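Side-chain contacts in lectin 2 (Agrocybe aegerita, PDB 4TQJ), which probably recognises glycans that end in a non-reducing terminal N-acetylglucosamine, acting as a sugar-binding protein of beta-propeller type: residues L169-R174 with C217-G222; D242-G247 with C251-N256; K158-D163 with L185-F190. The protein carries 1 engineered substitution. All blocks are in the same frame, centred on the assembly; numbering follows the deposited sequence.

Interaction 1: residues L169-R174 with C217-G222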
loop_
_atom_site.group_PDB
_atom_site.type_symbol
_atom_site.label_atom_id
_atom_site.label_comp_id
_atom_site.label_asym_id
_atom_site.label_seq_id
_atom_site.Cartn_x
_atom_site.Cartn_y
_atom_site.Cartn_z
ATOM N N LEU A 169 24.252 5.361 26.692
ATOM C CA LEU A 169 23.815 6.104 25.530
ATOM C C LEU A 169 24.773 7.218 25.138
ATOM O O LEU A 169 24.812 7.603 23.977
ATOM C CB LEU A 169 22.409 6.646 25.750
ATOM C CG LEU A 169 21.412 5.496 25.801
ATOM C CD1 LEU A 169 20.144 5.925 26.512
ATOM C CD2 LEU A 169 21.135 4.991 24.388
ATOM N N ASP A 170 25.571 7.716 26.087
ATOM C CA ASP A 170 26.572 8.725 25.741
ATOM C C ASP A 170 27.918 8.160 25.261
ATOM O O ASP A 170 28.818 8.919 24.903
ATOM C CB ASP A 170 26.754 9.756 26.877
ATOM C CG ASP A 170 27.395 9.168 28.132
ATOM O OD1 ASP A 170 27.559 7.932 28.234
ATOM O OD2 ASP A 170 27.721 9.956 29.044
ATOM N N ARG A 171 28.043 6.835 25.213
ATOM C CA ARG A 171 29.304 6.209 24.856
ATOM C C ARG A 171 29.218 5.147 23.752
ATOM O O ARG A 171 30.153 4.985 22.971
ATOM C CB ARG A 171 29.950 5.605 26.112
ATOM C CG ARG A 171 30.382 6.653 27.137
ATOM C CD ARG A 171 30.973 6.047 28.412
ATOM N NE ARG A 171 32.107 5.173 28.140
ATOM C CZ ARG A 171 33.355 5.591 27.932
ATOM N NH1 ARG A 171 33.640 6.886 27.950
ATOM N NH2 ARG A 171 34.316 4.707 27.691
ATOM N N HIS A 172 28.088 4.458 23.689
ATOM C CA HIS A 172 27.953 3.215 22.926
ATOM C C HIS A 172 26.726 3.224 22.022
ATOM O O HIS A 172 25.822 4.039 22.205
ATOM C CB HIS A 172 27.869 2.037 23.905
ATOM C CG HIS A 172 28.911 2.088 24.981
ATOM N ND1 HIS A 172 28.599 2.055 26.324
ATOM C CD2 HIS A 172 30.256 2.221 24.910
ATOM C CE1 HIS A 172 29.710 2.144 27.034
ATOM N NE2 HIS A 172 30.730 2.246 26.201
ATOM N N LEU A 173 26.701 2.305 21.059
ATOM C CA LEU A 173 25.586 2.167 20.131
ATOM C C LEU A 173 25.091 0.731 20.110
ATOM O O LEU A 173 25.883 -0.204 20.114
ATOM C CB LEU A 173 26.014 2.557 18.717
ATOM C CG LEU A 173 26.511 4.003 18.563
ATOM C CD1 LEU A 173 27.262 4.146 17.254
ATOM C CD2 LEU A 173 25.336 4.990 18.644
ATOM N N ARG A 174 23.776 0.553 20.072
ATOM C CA ARG A 174 23.221 -0.785 20.012
ATOM C C ARG A 174 22.154 -0.854 18.934
ATOM O O ARG A 174 21.140 -0.177 19.022
ATOM C CB ARG A 174 22.672 -1.207 21.382
ATOM C CG ARG A 174 23.784 -1.620 22.376
ATOM C CD ARG A 174 23.303 -1.546 23.826
ATOM N NE ARG A 174 23.062 -0.158 24.215
ATOM C CZ ARG A 174 22.571 0.232 25.389
ATOM N NH1 ARG A 174 22.247 -0.656 26.319
ATOM N NH2 ARG A 174 22.388 1.521 25.624
ATOM N N CYS A 217 34.803 2.473 17.961
ATOM C CA CYS A 217 34.377 2.593 19.351
ATOM C C CYS A 217 35.061 3.748 20.074
ATOM O O CYS A 217 36.111 4.245 19.656
ATOM C CB CYS A 217 34.641 1.287 20.106
ATOM S SG CYS A 217 33.638 -0.077 19.553
ATOM N N ILE A 218 34.466 4.160 21.176
ATOM C CA ILE A 218 34.954 5.328 21.895
ATOM C C ILE A 218 36.418 5.156 22.340
ATOM O O ILE A 218 37.196 6.105 22.305
ATOM C CB ILE A 218 34.021 5.671 23.071
ATOM C CG1 ILE A 218 34.444 6.987 23.734
ATOM C CG2 ILE A 218 33.913 4.493 24.052
ATOM C CD1 ILE A 218 33.340 7.601 24.552
ATOM N N ASP A 219 36.794 3.936 22.716
ATOM C CA ASP A 219 38.166 3.663 23.139
ATOM C C ASP A 219 38.896 2.712 22.202
ATOM O O ASP A 219 39.836 2.023 22.605
ATOM C CB ASP A 219 38.201 3.155 24.585
ATOM C CG ASP A 219 38.017 4.265 25.579
ATOM O OD1 ASP A 219 38.274 5.427 25.193
ATOM O OD2 ASP A 219 37.617 3.996 26.728
ATOM N N ALA A 220 38.440 2.684 20.952
ATOM C CA ALA A 220 39.155 2.034 19.865
ATOM C C ALA A 220 38.931 2.851 18.605
ATOM O O ALA A 220 37.958 2.638 17.879
ATOM C CB ALA A 220 38.673 0.610 19.664
ATOM N N GLY A 221 39.822 3.806 18.361
ATOM C CA GLY A 221 39.705 4.653 17.187
ATOM C C GLY A 221 39.130 6.011 17.516
ATOM O O GLY A 221 38.994 6.864 16.629
ATOM N N GLY A 222 38.787 6.217 18.786
ATOM C CA GLY A 222 38.313 7.513 19.255
ATOM C C GLY A 222 36.950 7.942 18.716
ATOM O O GLY A 222 36.677 9.130 18.569
HETATM O O HOH W 1 31.633 3.220 21.159
#
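In this beta-propeller, the connection that leads into one blade meets the connection that leaves it, and R171 and I218 make most of the contact. Residues 217-222 follow the blade's last strand, 210-213, and C217 to A220 form a type I beta turn. Residues 169-174 run into its strand 173-177. The turn presents I218 to the other segment. With CG1 anti to the backbone N (chi1 -174°), the isoleucine puts its CD1 over one face of the R171 guanidinium, where I218 CD1 comes to 3.5 Å from R171 NH1. The two side chains cross at about a right angle, and the second branch comes near the same group, I218 CG2 being 3.7 Å from R171 NH2. Apolar carbon thus covers the flat cation while its edge remains available for charge. At that edge, in the guanidinium plane, D219 OD2 forms a long salt bridge to R171 NH2 at 3.5 Å. The carboxylate is turned 61° from the guanidinium, so the two groups do not pair side by side. The arginine has a stronger partner in D192, whose OD1 also takes a hydrogen bond from H172 NE2; H172 ND1 accepts from the backbone N of R168. Those two bonds fix the rotation of the imidazole. R171 CB packs over the centre of one face of that ring, 3.4 Å above its plane, so the aliphatic root of the arginine and its charged tip both lie against neighbours. D192 binds the turn as well, through a backbone hydrogen bond with D219. Between the two backbones one ordered water bridges R171 O (2.9 Å) and I218 N, which donates to it at 3.0 Å.

Interaction 2: residues D242-G247 with C251-N256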
loop_
_atom_site.group_PDB
_atom_site.type_symbol
_atom_site.label_atom_id
_atom_site.label_comp_id
_atom_site.label_asym_id
_atom_site.label_seq_id
_atom_site.Cartn_x
_atom_site.Cartn_y
_atom_site.Cartn_z
ATOM N N ASP A 242 27.008 -4.459 6.506
ATOM C CA ASP A 242 28.375 -3.983 6.709
ATOM C C ASP A 242 28.378 -2.824 7.690
ATOM O O ASP A 242 27.320 -2.393 8.151
ATOM C CB ASP A 242 28.972 -3.584 5.365
ATOM C CG ASP A 242 28.863 -4.705 4.359
ATOM O OD1 ASP A 242 29.676 -5.636 4.452
ATOM O OD2 ASP A 242 27.937 -4.685 3.523
ATOM N N ILE A 243 29.564 -2.335 8.031
ATOM C CA ILE A 243 29.656 -1.239 8.978
ATOM C C ILE A 243 30.355 -0.035 8.367
ATOM O O ILE A 243 31.355 -0.173 7.668
ATOM C CB ILE A 243 30.333 -1.677 10.276
ATOM C CG1 ILE A 243 29.405 -2.643 11.021
ATOM C CG2 ILE A 243 30.650 -0.484 11.143
ATOM C CD1 ILE A 243 30.029 -3.246 12.229
ATOM N N ILE A 244 29.792 1.144 8.610
ATOM C CA ILE A 244 30.363 2.375 8.095
ATOM C C ILE A 244 30.173 3.483 9.112
ATOM O O ILE A 244 29.198 3.495 9.852
ATOM C CB ILE A 244 29.760 2.756 6.713
ATOM C CG1 ILE A 244 30.364 4.058 6.178
ATOM C CG2 ILE A 244 28.232 2.843 6.792
ATOM C CD1 ILE A 244 30.115 4.295 4.680
ATOM N N GLY A 245 31.137 4.395 9.177
ATOM C CA GLY A 245 31.090 5.466 10.148
ATOM C C GLY A 245 31.775 6.693 9.591
ATOM O O GLY A 245 32.751 6.583 8.853
ATOM N N CYS A 246 31.252 7.860 9.935
ATOM C CA CYS A 246 31.853 9.120 9.526
ATOM C C CYS A 246 32.756 9.614 10.649
ATOM O O CYS A 246 32.273 10.012 11.707
ATOM C CB CYS A 246 30.763 10.156 9.250
ATOM S SG CYS A 246 29.507 9.573 8.093
ATOM N N GLY A 247 34.062 9.576 10.407
ATOM C CA GLY A 247 35.039 9.875 11.430
ATOM C C GLY A 247 35.710 11.222 11.257
ATOM O O GLY A 247 35.048 12.211 10.972
ATOM N N CYS A 251 34.940 8.798 5.747
ATOM C CA CYS A 251 34.162 7.590 6.040
ATOM C C CYS A 251 35.007 6.326 5.994
ATOM O O CYS A 251 35.687 6.044 4.998
ATOM C CB CYS A 251 32.995 7.429 5.062
ATOM S SG CYS A 251 31.883 8.824 5.003
ATOM N N TRP A 252 34.936 5.573 7.085
ATOM C CA TRP A 252 35.645 4.317 7.249
ATOM C C TRP A 252 34.651 3.160 7.182
ATOM O O TRP A 252 33.592 3.232 7.805
ATOM C CB TRP A 252 36.287 4.301 8.631
ATOM C CG TRP A 252 37.427 5.257 8.751
ATOM C CD1 TRP A 252 37.374 6.568 9.147
ATOM C CD2 TRP A 252 38.802 4.970 8.481
ATOM N NE1 TRP A 252 38.641 7.115 9.126
ATOM C CE2 TRP A 252 39.534 6.151 8.728
ATOM C CE3 TRP A 252 39.485 3.823 8.060
ATOM C CZ2 TRP A 252 40.922 6.222 8.560
ATOM C CZ3 TRP A 252 40.867 3.897 7.880
ATOM C CH2 TRP A 252 41.569 5.086 8.142
ATOM N N VAL A 253 34.973 2.105 6.435
ATOM C CA VAL A 253 34.143 0.908 6.482
ATOM C C VAL A 253 34.902 -0.393 6.722
ATOM O O VAL A 253 36.096 -0.512 6.414
ATOM C CB VAL A 253 33.160 0.757 5.262
ATOM C CG1 VAL A 253 32.970 2.058 4.502
ATOM C CG2 VAL A 253 33.591 -0.372 4.357
ATOM N N ALA A 254 34.188 -1.348 7.306
ATOM C CA ALA A 254 34.663 -2.710 7.429
ATOM C C ALA A 254 33.570 -3.610 6.860
ATOM O O ALA A 254 32.414 -3.576 7.320
ATOM C CB ALA A 254 34.928 -3.046 8.872
ATOM N N LEU A 255 33.933 -4.419 5.872
ATOM C CA LEU A 255 32.955 -5.220 5.161
ATOM C C LEU A 255 32.731 -6.600 5.798
ATOM O O LEU A 255 33.674 -7.273 6.236
ATOM C CB LEU A 255 33.339 -5.349 3.689
ATOM C CG LEU A 255 33.486 -4.069 2.852
ATOM C CD1 LEU A 255 34.080 -4.434 1.502
ATOM C CD2 LEU A 255 32.149 -3.335 2.678
ATOM N N ASN A 256 31.461 -6.985 5.847
ATOM C CA ASN A 256 30.998 -8.279 6.331
ATOM C C ASN A 256 31.291 -9.324 5.269
ATOM O O ASN A 256 31.006 -9.097 4.097
ATOM C CB ASN A 256 29.478 -8.205 6.564
ATOM C CG ASN A 256 28.926 -9.410 7.322
ATOM O OD1 ASN A 256 29.416 -10.538 7.195
ATOM N ND2 ASN A 256 27.890 -9.171 8.109
HETATM O O HOH W 2 28.899 -7.705 2.806
#
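D242 reaches across to L255 and N256 from the first residue of its strand. Its CB lies 4.0 Å from A254 O, and the carboxylate carbon CG sits 3.9 Å from L255 CD2, so the leucine methyl packs against the base of the charged group. At the tip, OD1 does the gripping: N256 N donates to D242 OD1 at 2.6 Å with an N-H...O angle of 157°, meeting the oxygen nearly along its C-O axis. N256 CB comes up beside the same oxygen. A water also donates to D242 OD1 at 2.8 Å and to N256 O, linking OD1 to that residue's carbonyl too. The other oxygen, OD2, takes the backbone N-H of L235. With both oxygens engaged, the carboxylate is held against rotation.

Farther along, the backbones zip up through the hydrogen-bonded pairs I243-A254 and G245-W252. Between them, on the opposite face of the sheet from I243 and W252, I244 CD1 rests 3.6 Å from V253 CG1. C246 and C251 follow on that face, their SG atoms 4.0 Å apart, too far for a disulfide. This is an antiparallel beta hairpin, and its strands 242-246 and 251-254 are the middle pair of a four-stranded propeller blade.

Interaction 3: residues K158-D163 with L185-F190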
loop_
_atom_site.group_PDB
_atom_site.type_symbol
_atom_site.label_atom_id
_atom_site.label_comp_id
_atom_site.label_asym_id
_atom_site.label_seq_id
_atom_site.Cartn_x
_atom_site.Cartn_y
_atom_site.Cartn_z
ATOM N N LYS A 158 22.266 -11.706 28.923
ATOM C CA LYS A 158 22.793 -10.869 29.995
ATOM C C LYS A 158 23.994 -10.038 29.546
ATOM O O LYS A 158 25.120 -10.238 30.007
ATOM C CB LYS A 158 23.151 -11.718 31.218
ATOM C CG LYS A 158 21.954 -12.461 31.831
ATOM C CD LYS A 158 22.297 -13.032 33.211
ATOM C CE LYS A 158 21.100 -13.725 33.850
ATOM N NZ LYS A 158 21.445 -14.343 35.171
ATOM N N ASP A 159 23.728 -9.087 28.656
ATOM C CA ASP A 159 24.763 -8.269 28.062
ATOM C C ASP A 159 24.070 -7.125 27.335
ATOM O O ASP A 159 22.861 -7.176 27.122
ATOM C CB ASP A 159 25.570 -9.088 27.072
ATOM C CG ASP A 159 26.999 -8.589 26.928
ATOM O OD1 ASP A 159 27.294 -7.428 27.322
ATOM O OD2 ASP A 159 27.824 -9.366 26.405
ATOM N N PHE A 160 24.832 -6.105 26.955
ATOM C CA PHE A 160 24.275 -4.934 26.265
ATOM C C PHE A 160 23.294 -4.123 27.126
ATOM O O PHE A 160 22.465 -3.398 26.592
ATOM C CB PHE A 160 23.580 -5.350 24.959
ATOM C CG PHE A 160 24.476 -6.077 24.004
ATOM C CD1 PHE A 160 25.490 -5.402 23.328
ATOM C CD2 PHE A 160 24.307 -7.430 23.773
ATOM C CE1 PHE A 160 26.325 -6.072 22.452
ATOM C CE2 PHE A 160 25.145 -8.111 22.901
ATOM C CZ PHE A 160 26.154 -7.430 22.240
ATOM N N GLY A 161 23.390 -4.242 28.446
ATOM C CA GLY A 161 22.486 -3.527 29.330
ATOM C C GLY A 161 23.188 -2.430 30.110
ATOM O O GLY A 161 24.406 -2.455 30.273
ATOM N N TYR A 162 22.414 -1.463 30.590
ATOM C CA TYR A 162 22.953 -0.405 31.413
ATOM C C TYR A 162 23.768 -1.022 32.561
ATOM O O TYR A 162 24.852 -0.535 32.910
ATOM C CB TYR A 162 21.816 0.466 31.956
ATOM C CG TYR A 162 22.311 1.711 32.612
ATOM C CD1 TYR A 162 22.405 2.897 31.905
ATOM C CD2 TYR A 162 22.724 1.698 33.940
ATOM C CE1 TYR A 162 22.873 4.045 32.500
ATOM C CE2 TYR A 162 23.202 2.845 34.549
ATOM C CZ TYR A 162 23.272 4.018 33.824
ATOM O OH TYR A 162 23.751 5.166 34.417
ATOM N N ASP A 163 23.247 -2.109 33.128
ATOM C CA ASP A 163 23.930 -2.813 34.206
ATOM C C ASP A 163 24.352 -4.220 33.751
ATOM O O ASP A 163 24.259 -5.187 34.518
ATOM C CB ASP A 163 23.011 -2.899 35.432
ATOM C CG ASP A 163 23.772 -3.144 36.725
ATOM O OD1 ASP A 163 24.909 -2.642 36.853
ATOM O OD2 ASP A 163 23.228 -3.830 37.618
ATOM N N LEU A 185 17.490 -10.940 12.546
ATOM C CA LEU A 185 18.162 -9.757 13.085
ATOM C C LEU A 185 19.096 -10.080 14.249
ATOM O O LEU A 185 18.661 -10.604 15.267
ATOM C CB LEU A 185 17.133 -8.735 13.542
ATOM C CG LEU A 185 16.317 -8.071 12.437
ATOM C CD1 LEU A 185 15.241 -7.193 13.043
ATOM C CD2 LEU A 185 17.215 -7.269 11.519
ATOM N N ASP A 186 20.373 -9.735 14.110
ATOM C CA ASP A 186 21.331 -9.939 15.193
ATOM C C ASP A 186 21.500 -8.666 16.011
ATOM O O ASP A 186 21.001 -7.615 15.621
ATOM C CB ASP A 186 22.673 -10.373 14.619
ATOM C CG ASP A 186 22.515 -11.469 13.593
ATOM O OD1 ASP A 186 21.896 -12.499 13.945
ATOM O OD2 ASP A 186 22.968 -11.285 12.443
ATOM N N ILE A 187 22.182 -8.778 17.149
ATOM C CA ILE A 187 22.511 -7.617 17.962
ATOM C C ILE A 187 23.913 -7.126 17.592
ATOM O O ILE A 187 24.875 -7.893 17.584
ATOM C CB ILE A 187 22.469 -7.940 19.472
ATOM C CG1 ILE A 187 21.032 -8.243 19.922
ATOM C CG2 ILE A 187 23.076 -6.783 20.277
ATOM C CD1 ILE A 187 20.908 -8.768 21.361
ATOM N N VAL A 188 24.011 -5.853 17.250
ATOM C CA VAL A 188 25.288 -5.240 16.941
ATOM C C VAL A 188 25.544 -4.131 17.945
ATOM O O VAL A 188 24.816 -3.142 17.966
ATOM C CB VAL A 188 25.283 -4.620 15.544
ATOM C CG1 VAL A 188 26.621 -3.957 15.275
ATOM C CG2 VAL A 188 24.964 -5.681 14.489
ATOM N N GLY A 189 26.583 -4.284 18.760
ATOM C CA GLY A 189 26.893 -3.294 19.776
ATOM C C GLY A 189 28.279 -2.679 19.652
ATOM O O GLY A 189 29.277 -3.394 19.600
ATOM N N PHE A 190 28.335 -1.349 19.602
ATOM C CA PHE A 190 29.604 -0.632 19.553
ATOM C C PHE A 190 29.971 -0.282 20.987
ATOM O O PHE A 190 29.454 0.678 21.540
ATOM C CB PHE A 190 29.479 0.650 18.718
ATOM C CG PHE A 190 29.187 0.406 17.262
ATOM C CD1 PHE A 190 30.151 0.686 16.290
ATOM C CD2 PHE A 190 27.955 -0.100 16.860
ATOM C CE1 PHE A 190 29.886 0.468 14.961
ATOM C CE2 PHE A 190 27.678 -0.330 15.517
ATOM C CZ PHE A 190 28.646 -0.052 14.564
#
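F160, I187 and G189 account for this buried contact. The methyl I187 CG2 sits over the middle of the phenyl face, 3.6 Å from the centroid of the F160 ring and only 12° off its normal, a well-centred CH-pi contact. It gets there because I187 holds CG2 anti to its backbone N, projecting toward the loop. Two residues on, G189, with no side chain, lies against the ring: G189 CA meets it obliquely, 3.9 Å from F160 CE1. On the ring's other face D159 CG lies toward the rim, so the phenyl is flanked by a methyl and a carboxylate carbon.

F160 itself has positive phi (65°) and forms a G1 beta bulge with G161. Its N donates to D159 OD1 at 2.8 Å, a bond on the anti side of the carboxylate and 29° out of its plane.

Residues 158-163 open the connection from strand 154-157, the last of one blade, to strand 173-177 of the next. F160 and I187 both touch F134 on strand 130-134 of the former blade; F160 also packs on F196 and S198 of strand 195-198, and I187 on L176 of strand 173-177.

In the fold
From the N terminus, loop 158-163 comes first, then 169-174, before the chain returns with strand 186-190 to close interaction 3. Only later does 217-222 come back to 169-174, so interactions 1 and 3 cross. They also touch: strands 173-177 and 186-190 are sheet neighbours, linked by a probable bond from F190 N to L173 O, and R174 NH1 probably bonds F160 O. Interaction 2 follows in series as the short hairpin of the next blade, and reaches interaction 3 where I243 CG2 packs on F190 CZ. Interaction 3 ties the connection from the preceding blade to strand 186-190, and interaction 1 joins the connections into and out of that strand's blade.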